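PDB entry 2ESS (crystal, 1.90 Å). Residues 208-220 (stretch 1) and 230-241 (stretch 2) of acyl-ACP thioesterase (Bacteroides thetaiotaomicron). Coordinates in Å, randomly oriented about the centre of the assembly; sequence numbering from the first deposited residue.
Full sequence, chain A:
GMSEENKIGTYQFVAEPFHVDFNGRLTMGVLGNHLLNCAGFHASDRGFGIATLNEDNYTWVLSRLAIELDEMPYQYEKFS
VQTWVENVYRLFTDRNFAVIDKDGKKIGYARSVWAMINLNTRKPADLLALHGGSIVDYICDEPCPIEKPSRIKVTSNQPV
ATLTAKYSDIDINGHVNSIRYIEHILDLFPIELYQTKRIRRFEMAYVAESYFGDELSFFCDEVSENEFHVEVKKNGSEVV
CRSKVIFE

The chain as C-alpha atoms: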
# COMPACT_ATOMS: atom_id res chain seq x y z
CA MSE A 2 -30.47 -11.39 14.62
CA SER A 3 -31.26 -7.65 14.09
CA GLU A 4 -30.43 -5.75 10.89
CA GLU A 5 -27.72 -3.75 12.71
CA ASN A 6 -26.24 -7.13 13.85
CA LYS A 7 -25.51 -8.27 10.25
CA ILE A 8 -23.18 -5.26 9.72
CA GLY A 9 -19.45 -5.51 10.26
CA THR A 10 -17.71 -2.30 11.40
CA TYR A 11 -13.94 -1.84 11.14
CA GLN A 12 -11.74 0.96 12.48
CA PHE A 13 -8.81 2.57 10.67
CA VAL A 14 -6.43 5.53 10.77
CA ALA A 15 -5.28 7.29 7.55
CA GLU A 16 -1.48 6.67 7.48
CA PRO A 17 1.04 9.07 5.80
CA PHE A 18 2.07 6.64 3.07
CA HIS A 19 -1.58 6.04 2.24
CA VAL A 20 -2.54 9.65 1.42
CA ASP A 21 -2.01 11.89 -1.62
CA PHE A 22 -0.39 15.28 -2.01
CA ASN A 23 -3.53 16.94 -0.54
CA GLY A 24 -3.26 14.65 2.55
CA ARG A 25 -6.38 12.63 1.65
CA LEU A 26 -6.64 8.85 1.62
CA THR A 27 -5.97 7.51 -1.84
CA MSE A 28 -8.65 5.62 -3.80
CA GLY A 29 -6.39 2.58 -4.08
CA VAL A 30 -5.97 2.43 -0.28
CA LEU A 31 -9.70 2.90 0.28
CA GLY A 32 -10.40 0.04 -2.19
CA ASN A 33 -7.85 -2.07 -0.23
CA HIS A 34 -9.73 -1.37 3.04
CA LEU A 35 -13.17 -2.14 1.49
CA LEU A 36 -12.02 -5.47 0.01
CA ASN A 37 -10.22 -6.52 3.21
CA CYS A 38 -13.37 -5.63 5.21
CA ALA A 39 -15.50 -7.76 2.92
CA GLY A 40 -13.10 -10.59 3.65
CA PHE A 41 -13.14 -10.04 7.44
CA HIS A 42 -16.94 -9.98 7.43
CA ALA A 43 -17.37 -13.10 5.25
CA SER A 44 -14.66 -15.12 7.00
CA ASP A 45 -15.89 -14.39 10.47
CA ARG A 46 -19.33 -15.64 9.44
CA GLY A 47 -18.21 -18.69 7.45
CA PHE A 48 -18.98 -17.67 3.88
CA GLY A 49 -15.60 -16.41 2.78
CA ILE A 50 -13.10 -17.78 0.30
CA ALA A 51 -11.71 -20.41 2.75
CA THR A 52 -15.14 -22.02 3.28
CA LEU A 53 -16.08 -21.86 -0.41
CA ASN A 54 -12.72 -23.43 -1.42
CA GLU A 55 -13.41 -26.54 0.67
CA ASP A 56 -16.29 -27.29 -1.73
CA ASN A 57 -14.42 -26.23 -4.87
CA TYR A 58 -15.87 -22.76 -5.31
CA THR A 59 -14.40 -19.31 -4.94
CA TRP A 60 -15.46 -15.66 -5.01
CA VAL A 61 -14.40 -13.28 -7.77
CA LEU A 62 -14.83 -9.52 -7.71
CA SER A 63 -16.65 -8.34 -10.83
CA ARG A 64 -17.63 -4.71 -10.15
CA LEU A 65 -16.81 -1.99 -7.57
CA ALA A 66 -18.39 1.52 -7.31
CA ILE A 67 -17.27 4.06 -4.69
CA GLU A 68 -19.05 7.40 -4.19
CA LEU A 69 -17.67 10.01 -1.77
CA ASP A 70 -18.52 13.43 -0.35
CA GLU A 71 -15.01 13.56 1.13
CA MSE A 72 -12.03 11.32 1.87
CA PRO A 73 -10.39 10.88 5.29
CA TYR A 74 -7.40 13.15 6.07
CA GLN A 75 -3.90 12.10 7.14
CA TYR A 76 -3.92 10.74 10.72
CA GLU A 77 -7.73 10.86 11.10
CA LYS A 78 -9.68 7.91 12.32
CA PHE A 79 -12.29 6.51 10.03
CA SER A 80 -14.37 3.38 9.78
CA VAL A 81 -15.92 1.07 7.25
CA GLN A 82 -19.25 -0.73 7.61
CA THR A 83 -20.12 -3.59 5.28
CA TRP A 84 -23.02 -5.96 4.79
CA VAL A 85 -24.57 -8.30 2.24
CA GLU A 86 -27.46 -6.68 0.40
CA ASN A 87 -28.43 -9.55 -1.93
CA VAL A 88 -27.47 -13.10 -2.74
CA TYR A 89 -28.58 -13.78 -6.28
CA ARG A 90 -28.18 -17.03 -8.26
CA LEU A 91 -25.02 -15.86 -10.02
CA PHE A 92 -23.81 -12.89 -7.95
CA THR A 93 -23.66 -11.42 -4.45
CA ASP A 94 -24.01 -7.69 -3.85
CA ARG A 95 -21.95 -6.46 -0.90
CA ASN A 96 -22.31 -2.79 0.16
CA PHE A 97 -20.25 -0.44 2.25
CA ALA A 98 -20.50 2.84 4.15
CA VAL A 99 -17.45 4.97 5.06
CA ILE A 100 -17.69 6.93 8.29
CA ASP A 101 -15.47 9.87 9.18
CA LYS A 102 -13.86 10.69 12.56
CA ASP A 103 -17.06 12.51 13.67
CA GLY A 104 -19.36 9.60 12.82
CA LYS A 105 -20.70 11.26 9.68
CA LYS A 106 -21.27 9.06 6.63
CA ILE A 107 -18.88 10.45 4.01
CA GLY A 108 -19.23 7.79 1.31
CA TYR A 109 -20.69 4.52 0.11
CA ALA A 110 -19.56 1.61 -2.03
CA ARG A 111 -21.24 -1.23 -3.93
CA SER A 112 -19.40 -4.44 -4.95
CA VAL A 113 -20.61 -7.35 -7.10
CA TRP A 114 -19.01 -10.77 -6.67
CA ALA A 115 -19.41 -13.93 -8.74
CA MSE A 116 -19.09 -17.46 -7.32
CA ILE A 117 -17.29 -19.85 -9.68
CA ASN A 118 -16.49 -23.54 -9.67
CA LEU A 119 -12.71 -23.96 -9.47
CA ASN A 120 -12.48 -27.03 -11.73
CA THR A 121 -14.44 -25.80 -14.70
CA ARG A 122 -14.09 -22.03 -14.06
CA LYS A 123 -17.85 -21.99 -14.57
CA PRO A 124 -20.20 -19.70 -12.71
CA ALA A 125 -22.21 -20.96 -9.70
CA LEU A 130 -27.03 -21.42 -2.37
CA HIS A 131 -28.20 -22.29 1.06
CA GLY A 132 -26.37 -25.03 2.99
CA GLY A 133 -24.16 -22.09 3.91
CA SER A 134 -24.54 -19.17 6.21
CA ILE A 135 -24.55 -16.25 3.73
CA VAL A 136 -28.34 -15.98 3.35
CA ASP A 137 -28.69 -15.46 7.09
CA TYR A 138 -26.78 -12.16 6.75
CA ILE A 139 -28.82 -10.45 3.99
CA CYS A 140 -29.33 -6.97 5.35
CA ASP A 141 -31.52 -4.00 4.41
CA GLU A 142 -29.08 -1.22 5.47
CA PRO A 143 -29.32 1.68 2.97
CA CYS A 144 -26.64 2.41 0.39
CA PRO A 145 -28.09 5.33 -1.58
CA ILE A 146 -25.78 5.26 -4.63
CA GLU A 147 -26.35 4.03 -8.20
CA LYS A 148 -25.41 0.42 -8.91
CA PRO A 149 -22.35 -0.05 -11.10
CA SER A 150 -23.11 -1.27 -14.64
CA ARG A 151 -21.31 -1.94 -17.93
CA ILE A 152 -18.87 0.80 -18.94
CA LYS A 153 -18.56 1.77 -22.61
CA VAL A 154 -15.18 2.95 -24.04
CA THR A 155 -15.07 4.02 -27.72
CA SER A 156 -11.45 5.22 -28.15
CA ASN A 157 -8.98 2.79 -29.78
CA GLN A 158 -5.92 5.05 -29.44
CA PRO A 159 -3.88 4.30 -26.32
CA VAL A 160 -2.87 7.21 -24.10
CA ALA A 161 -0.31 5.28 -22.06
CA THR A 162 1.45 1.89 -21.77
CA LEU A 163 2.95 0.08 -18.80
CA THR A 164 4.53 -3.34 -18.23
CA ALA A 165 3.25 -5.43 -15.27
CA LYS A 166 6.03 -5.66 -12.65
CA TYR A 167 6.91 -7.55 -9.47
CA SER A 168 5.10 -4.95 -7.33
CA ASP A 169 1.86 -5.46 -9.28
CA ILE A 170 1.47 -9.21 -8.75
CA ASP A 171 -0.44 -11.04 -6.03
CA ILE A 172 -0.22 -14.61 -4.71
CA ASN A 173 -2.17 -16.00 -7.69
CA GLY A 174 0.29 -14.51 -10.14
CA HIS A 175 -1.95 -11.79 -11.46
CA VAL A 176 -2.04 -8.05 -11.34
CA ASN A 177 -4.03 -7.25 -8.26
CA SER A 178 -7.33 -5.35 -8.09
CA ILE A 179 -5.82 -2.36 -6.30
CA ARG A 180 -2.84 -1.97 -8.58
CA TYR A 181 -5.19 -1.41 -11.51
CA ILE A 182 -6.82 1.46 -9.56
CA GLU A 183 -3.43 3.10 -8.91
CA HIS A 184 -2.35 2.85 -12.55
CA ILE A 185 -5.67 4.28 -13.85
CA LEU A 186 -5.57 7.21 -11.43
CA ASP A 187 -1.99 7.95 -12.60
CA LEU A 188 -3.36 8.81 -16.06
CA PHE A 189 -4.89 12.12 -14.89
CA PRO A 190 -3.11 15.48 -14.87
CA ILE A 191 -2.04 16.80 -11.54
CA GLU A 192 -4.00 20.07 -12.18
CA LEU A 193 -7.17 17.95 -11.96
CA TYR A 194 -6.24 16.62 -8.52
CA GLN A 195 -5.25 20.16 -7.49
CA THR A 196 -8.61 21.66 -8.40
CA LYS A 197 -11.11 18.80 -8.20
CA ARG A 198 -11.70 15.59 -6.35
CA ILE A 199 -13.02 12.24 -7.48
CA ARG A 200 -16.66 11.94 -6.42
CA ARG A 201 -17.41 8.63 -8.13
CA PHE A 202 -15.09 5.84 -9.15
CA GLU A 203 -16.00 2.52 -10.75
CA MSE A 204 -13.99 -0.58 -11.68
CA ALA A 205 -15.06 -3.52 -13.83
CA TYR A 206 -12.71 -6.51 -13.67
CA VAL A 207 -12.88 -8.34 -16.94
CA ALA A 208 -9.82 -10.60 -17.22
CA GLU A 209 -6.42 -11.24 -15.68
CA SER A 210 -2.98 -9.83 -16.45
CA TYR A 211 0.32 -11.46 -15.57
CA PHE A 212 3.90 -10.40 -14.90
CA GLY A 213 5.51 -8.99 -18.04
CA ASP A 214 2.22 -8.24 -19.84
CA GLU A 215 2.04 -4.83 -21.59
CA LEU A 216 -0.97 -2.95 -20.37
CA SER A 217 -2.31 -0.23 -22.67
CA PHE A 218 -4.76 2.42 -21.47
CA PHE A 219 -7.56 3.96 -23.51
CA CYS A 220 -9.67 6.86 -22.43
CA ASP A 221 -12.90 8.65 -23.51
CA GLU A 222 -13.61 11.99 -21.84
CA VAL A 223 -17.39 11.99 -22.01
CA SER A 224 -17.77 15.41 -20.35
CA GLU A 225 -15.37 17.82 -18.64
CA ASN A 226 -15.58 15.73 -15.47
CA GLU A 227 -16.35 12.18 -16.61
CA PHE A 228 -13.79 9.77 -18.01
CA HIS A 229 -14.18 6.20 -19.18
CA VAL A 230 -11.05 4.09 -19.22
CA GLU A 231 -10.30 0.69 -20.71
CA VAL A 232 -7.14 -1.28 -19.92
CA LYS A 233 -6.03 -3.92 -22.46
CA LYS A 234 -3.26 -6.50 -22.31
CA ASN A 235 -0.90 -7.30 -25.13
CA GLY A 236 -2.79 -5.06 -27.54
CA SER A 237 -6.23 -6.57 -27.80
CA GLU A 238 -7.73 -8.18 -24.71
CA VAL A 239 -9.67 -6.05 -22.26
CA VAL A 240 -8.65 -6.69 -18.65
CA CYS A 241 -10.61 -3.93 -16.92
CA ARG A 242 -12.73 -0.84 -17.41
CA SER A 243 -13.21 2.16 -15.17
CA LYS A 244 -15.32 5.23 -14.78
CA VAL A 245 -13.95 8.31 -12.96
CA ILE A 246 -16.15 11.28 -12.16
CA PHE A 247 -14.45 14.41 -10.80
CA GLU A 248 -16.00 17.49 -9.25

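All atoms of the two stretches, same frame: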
# COMPACT_ATOMS: atom_id res chain seq x y z
N ALA A 208 -10.74 -9.52 -16.94
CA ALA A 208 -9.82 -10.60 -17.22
C ALA A 208 -8.53 -10.31 -16.49
O ALA A 208 -8.34 -9.20 -15.95
CB ALA A 208 -9.58 -10.74 -18.68
N GLU A 209 -7.63 -11.29 -16.48
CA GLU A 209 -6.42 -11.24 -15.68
C GLU A 209 -5.24 -10.84 -16.53
O GLU A 209 -5.20 -11.12 -17.71
CB GLU A 209 -6.13 -12.60 -15.02
CG GLU A 209 -7.21 -13.10 -14.12
CD GLU A 209 -7.41 -12.29 -12.82
OE1 GLU A 209 -6.80 -11.21 -12.64
OE2 GLU A 209 -8.19 -12.75 -11.94
N SER A 210 -4.29 -10.16 -15.88
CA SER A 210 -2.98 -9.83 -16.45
C SER A 210 -1.91 -10.46 -15.58
O SER A 210 -2.10 -10.62 -14.37
CB SER A 210 -2.75 -8.31 -16.43
OG SER A 210 -3.69 -7.69 -17.26
N TYR A 211 -0.78 -10.77 -16.20
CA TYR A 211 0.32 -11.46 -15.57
C TYR A 211 1.60 -10.62 -15.64
O TYR A 211 1.69 -9.62 -16.39
CB TYR A 211 0.54 -12.78 -16.28
CG TYR A 211 -0.73 -13.58 -16.36
CD1 TYR A 211 -1.20 -14.27 -15.26
CD2 TYR A 211 -1.49 -13.61 -17.52
CE1 TYR A 211 -2.41 -14.99 -15.32
CE2 TYR A 211 -2.69 -14.33 -17.60
CZ TYR A 211 -3.14 -15.01 -16.49
OH TYR A 211 -4.31 -15.71 -16.57
N PHE A 212 2.60 -11.06 -14.90
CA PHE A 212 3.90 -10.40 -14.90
C PHE A 212 4.46 -10.34 -16.31
O PHE A 212 4.44 -11.33 -17.03
CB PHE A 212 4.90 -11.16 -14.02
CG PHE A 212 6.30 -10.64 -14.16
CD1 PHE A 212 7.15 -11.13 -15.17
CD2 PHE A 212 6.76 -9.67 -13.30
CE1 PHE A 212 8.45 -10.63 -15.32
CE2 PHE A 212 8.05 -9.17 -13.43
CZ PHE A 212 8.91 -9.65 -14.44
N GLY A 213 4.98 -9.18 -16.70
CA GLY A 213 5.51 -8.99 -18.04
C GLY A 213 4.52 -8.59 -19.12
O GLY A 213 4.95 -8.17 -20.21
N ASP A 214 3.21 -8.68 -18.86
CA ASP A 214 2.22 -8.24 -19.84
C ASP A 214 2.30 -6.71 -20.04
O ASP A 214 2.56 -5.98 -19.10
CB ASP A 214 0.80 -8.62 -19.39
CG ASP A 214 0.49 -10.12 -19.51
OD1 ASP A 214 1.20 -10.88 -20.23
OD2 ASP A 214 -0.51 -10.54 -18.87
N GLU A 215 2.11 -6.25 -21.28
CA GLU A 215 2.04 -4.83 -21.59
C GLU A 215 0.59 -4.40 -21.48
O GLU A 215 -0.28 -4.85 -22.20
CB GLU A 215 2.55 -4.57 -23.01
CG GLU A 215 2.35 -3.12 -23.51
CD GLU A 215 2.22 -3.03 -25.06
OE1 GLU A 215 1.18 -3.49 -25.65
OE2 GLU A 215 3.18 -2.47 -25.68
N LEU A 216 0.34 -3.51 -20.54
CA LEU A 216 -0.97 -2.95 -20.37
C LEU A 216 -1.03 -1.63 -21.14
O LEU A 216 -0.16 -0.78 -21.00
CB LEU A 216 -1.21 -2.73 -18.91
CG LEU A 216 -1.14 -4.01 -18.05
CD1 LEU A 216 -1.29 -3.61 -16.63
CD2 LEU A 216 -2.18 -5.03 -18.45
N SER A 217 -2.04 -1.49 -21.98
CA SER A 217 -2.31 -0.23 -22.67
C SER A 217 -3.64 0.36 -22.13
O SER A 217 -4.56 -0.39 -21.75
CB SER A 217 -2.34 -0.42 -24.18
OG SER A 217 -2.98 -1.62 -24.53
N PHE A 218 -3.69 1.68 -22.10
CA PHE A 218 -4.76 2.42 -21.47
C PHE A 218 -5.43 3.29 -22.50
O PHE A 218 -4.77 4.03 -23.19
CB PHE A 218 -4.22 3.31 -20.35
CG PHE A 218 -3.63 2.54 -19.21
CD1 PHE A 218 -2.41 1.93 -19.33
CD2 PHE A 218 -4.32 2.39 -18.04
CE1 PHE A 218 -1.89 1.18 -18.29
CE2 PHE A 218 -3.80 1.68 -17.02
CZ PHE A 218 -2.57 1.07 -17.15
N PHE A 219 -6.75 3.18 -22.58
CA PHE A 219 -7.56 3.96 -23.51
C PHE A 219 -8.55 4.75 -22.70
O PHE A 219 -9.05 4.27 -21.68
CB PHE A 219 -8.31 3.04 -24.45
CG PHE A 219 -7.44 2.08 -25.15
CD1 PHE A 219 -6.93 0.97 -24.48
CD2 PHE A 219 -7.12 2.27 -26.49
CE1 PHE A 219 -6.10 0.08 -25.13
CE2 PHE A 219 -6.31 1.36 -27.14
CZ PHE A 219 -5.79 0.27 -26.45
N CYS A 220 -8.85 5.95 -23.18
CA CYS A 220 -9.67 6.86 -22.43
C CYS A 220 -10.61 7.69 -23.31
O CYS A 220 -10.18 8.24 -24.31
CB CYS A 220 -8.77 7.77 -21.65
SG CYS A 220 -9.70 8.78 -20.55
N VAL A 230 -12.37 4.63 -19.00
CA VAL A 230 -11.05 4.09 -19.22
C VAL A 230 -11.19 2.58 -19.46
O VAL A 230 -12.00 1.87 -18.82
CB VAL A 230 -10.09 4.40 -18.03
CG1 VAL A 230 -8.72 3.75 -18.27
CG2 VAL A 230 -9.97 5.92 -17.78
N GLU A 231 -10.43 2.10 -20.43
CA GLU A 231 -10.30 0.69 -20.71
C GLU A 231 -8.82 0.35 -20.66
O GLU A 231 -8.02 1.10 -21.18
CB GLU A 231 -10.90 0.40 -22.09
CG GLU A 231 -11.10 -1.04 -22.43
CD GLU A 231 -11.97 -1.22 -23.69
OE1 GLU A 231 -11.46 -0.98 -24.81
OE2 GLU A 231 -13.17 -1.60 -23.56
N VAL A 232 -8.48 -0.73 -19.96
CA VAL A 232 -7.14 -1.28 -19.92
C VAL A 232 -7.14 -2.58 -20.73
O VAL A 232 -7.99 -3.45 -20.53
CB VAL A 232 -6.63 -1.57 -18.49
CG1 VAL A 232 -5.13 -1.94 -18.52
CG2 VAL A 232 -6.83 -0.36 -17.56
N LYS A 233 -6.20 -2.71 -21.66
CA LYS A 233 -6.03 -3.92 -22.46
C LYS A 233 -4.65 -4.53 -22.25
O LYS A 233 -3.66 -3.81 -22.02
CB LYS A 233 -6.19 -3.64 -23.95
CG LYS A 233 -7.54 -3.19 -24.36
CD LYS A 233 -7.60 -2.99 -25.86
CE LYS A 233 -8.84 -2.22 -26.25
NZ LYS A 233 -8.92 -2.03 -27.74
N LYS A 234 -4.56 -5.85 -22.34
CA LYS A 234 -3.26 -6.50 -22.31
C LYS A 234 -2.85 -6.99 -23.69
O LYS A 234 -3.67 -7.41 -24.52
CB LYS A 234 -3.22 -7.65 -21.28
CG LYS A 234 -3.89 -8.95 -21.69
CD LYS A 234 -3.83 -9.97 -20.54
CE LYS A 234 -4.64 -11.22 -20.89
NZ LYS A 234 -4.50 -12.29 -19.89
N ASN A 235 -1.54 -6.89 -23.92
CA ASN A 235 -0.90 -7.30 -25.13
C ASN A 235 -1.70 -6.90 -26.37
O ASN A 235 -1.91 -7.67 -27.30
CB ASN A 235 -0.56 -8.80 -25.03
CG ASN A 235 0.37 -9.10 -23.79
OD1 ASN A 235 1.28 -8.32 -23.47
ND2 ASN A 235 0.11 -10.22 -23.12
N GLY A 236 -2.15 -5.65 -26.37
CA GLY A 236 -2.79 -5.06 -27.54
C GLY A 236 -4.31 -5.12 -27.54
O GLY A 236 -4.96 -4.08 -27.66
N SER A 237 -4.87 -6.30 -27.34
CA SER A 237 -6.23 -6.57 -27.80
C SER A 237 -7.26 -6.96 -26.73
O SER A 237 -8.45 -6.74 -26.92
CB SER A 237 -6.16 -7.71 -28.82
OG SER A 237 -5.77 -8.92 -28.18
N GLU A 238 -6.81 -7.57 -25.64
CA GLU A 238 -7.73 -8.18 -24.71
C GLU A 238 -8.03 -7.26 -23.57
O GLU A 238 -7.12 -6.90 -22.84
CB GLU A 238 -7.13 -9.42 -24.14
CG GLU A 238 -6.38 -10.24 -25.12
CD GLU A 238 -5.60 -11.29 -24.42
OE1 GLU A 238 -6.18 -11.92 -23.49
OE2 GLU A 238 -4.43 -11.47 -24.80
N VAL A 239 -9.30 -6.92 -23.37
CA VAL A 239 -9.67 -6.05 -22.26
C VAL A 239 -9.51 -6.76 -20.93
O VAL A 239 -10.04 -7.86 -20.74
CB VAL A 239 -11.09 -5.50 -22.40
CG1 VAL A 239 -11.48 -4.72 -21.16
CG2 VAL A 239 -11.19 -4.60 -23.64
N VAL A 240 -8.77 -6.14 -20.01
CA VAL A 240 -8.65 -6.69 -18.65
C VAL A 240 -9.49 -5.94 -17.61
O VAL A 240 -9.96 -6.55 -16.65
CB VAL A 240 -7.17 -6.83 -18.18
CG1 VAL A 240 -6.46 -7.84 -19.11
CG2 VAL A 240 -6.44 -5.46 -18.14
N CYS A 241 -9.66 -4.64 -17.77
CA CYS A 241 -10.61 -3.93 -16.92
C CYS A 241 -11.09 -2.66 -17.57
O CYS A 241 -10.50 -2.21 -18.54
CB CYS A 241 -10.04 -3.67 -15.54
SG CYS A 241 -8.61 -2.67 -15.47
O HOH W 1 -1.70 -12.53 -20.65
O HOH W 2 -1.47 -3.76 -24.33

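Antiparallel strands illustrate a general principle: the backbone sets the register, and side-chain rotamers then decide how each face of the pairing is filled. In this acyl-ACP thioesterase the strand 215-220 runs against 230-234, their directions 155° apart, and the contact buries 884 Å² counted over both stretches. Narrow pairs of hydrogen bonds fix the register. Ser 217 N donates to Lys 233 O and Lys 233 N to Ser 217 O, both at 2.8 Å; two residues on, Phe 219 N reaches Glu 231 O at 2.8 Å and Glu 231 N returns to Phe 219 O at 2.9 Å. Between these rungs the alpha carbons approach carbonyls, as where Val 232 CA lies 3.3 Å from Ser 217 O.

Alternation sends Leu 216, Phe 218, Cys 220, Val 230, Val 232 and Lys 234 to one face. Here branched and aromatic residues interlock. Phe 218, with chi1 m and chi2 75°, lays a ring face against Val 232, whose CG1 sits 4.3 Å from the centroid of the Phe 218 ring, while Phe 218 CE2 is 3.7 Å from Val 232 CG2. Leu 216 adopts the m,t rotamer, which carries its end nearer the partner stretch: Leu 216 CD2 lies 4.0 Å from Lys 234 CB and 4.3 Å from Val 240 CG2. Short, buried valines suit this layer because their methyl groups fill space without needing polar partners.

The other face carries Ser 217, Phe 219, Glu 231 and Lys 233. Phe 219 has the largest covered area of any residue here, 94 Å². Its m rotamer brings the ring nearer the partner strand, under the side chain of Lys 233, which leaves its backbone in m and then runs extended through three t angles. The aliphatic part packs first, with Lys 233 CE 4.1 Å from the Phe 219 ring centroid; the charge follows, Lys 233 NZ standing 4.4 Å from that centroid over the face, a cation-pi contact. Lysine thus offers the ring both grease and charge.

Lys 234 solves a different problem. Starting from p and then fully extended, it delivers its ammonium to the loop before the first strand, where Lys 234 NZ donates to Glu 209 O at 2.6 Å and lies 3.6 Å from Tyr 211 CE2. Water 1 links it to Asp 214, accepting from Lys 234 NZ and donating to Asp 214 OD2, each at 2.9 Å. The same carboxylate oxygen, Asp 214 OD2, receives Tyr 211 N at 2.7 Å, bracing the type II turn from within.

Asn 235 closes the strand pair. Its CB points away, yet its end comes back: Asn 235 ND2 donates to Asp 214 OD1 at 3.2 Å, and Glu 215 N donates to Asn 235 OD1 at 3.1 Å. An amide suits the position because it can donate and accept at once. Where stretch 1 begins and stretch 2 is about to end, Ala 208 N donates to Val 240 O at 3.1 Å.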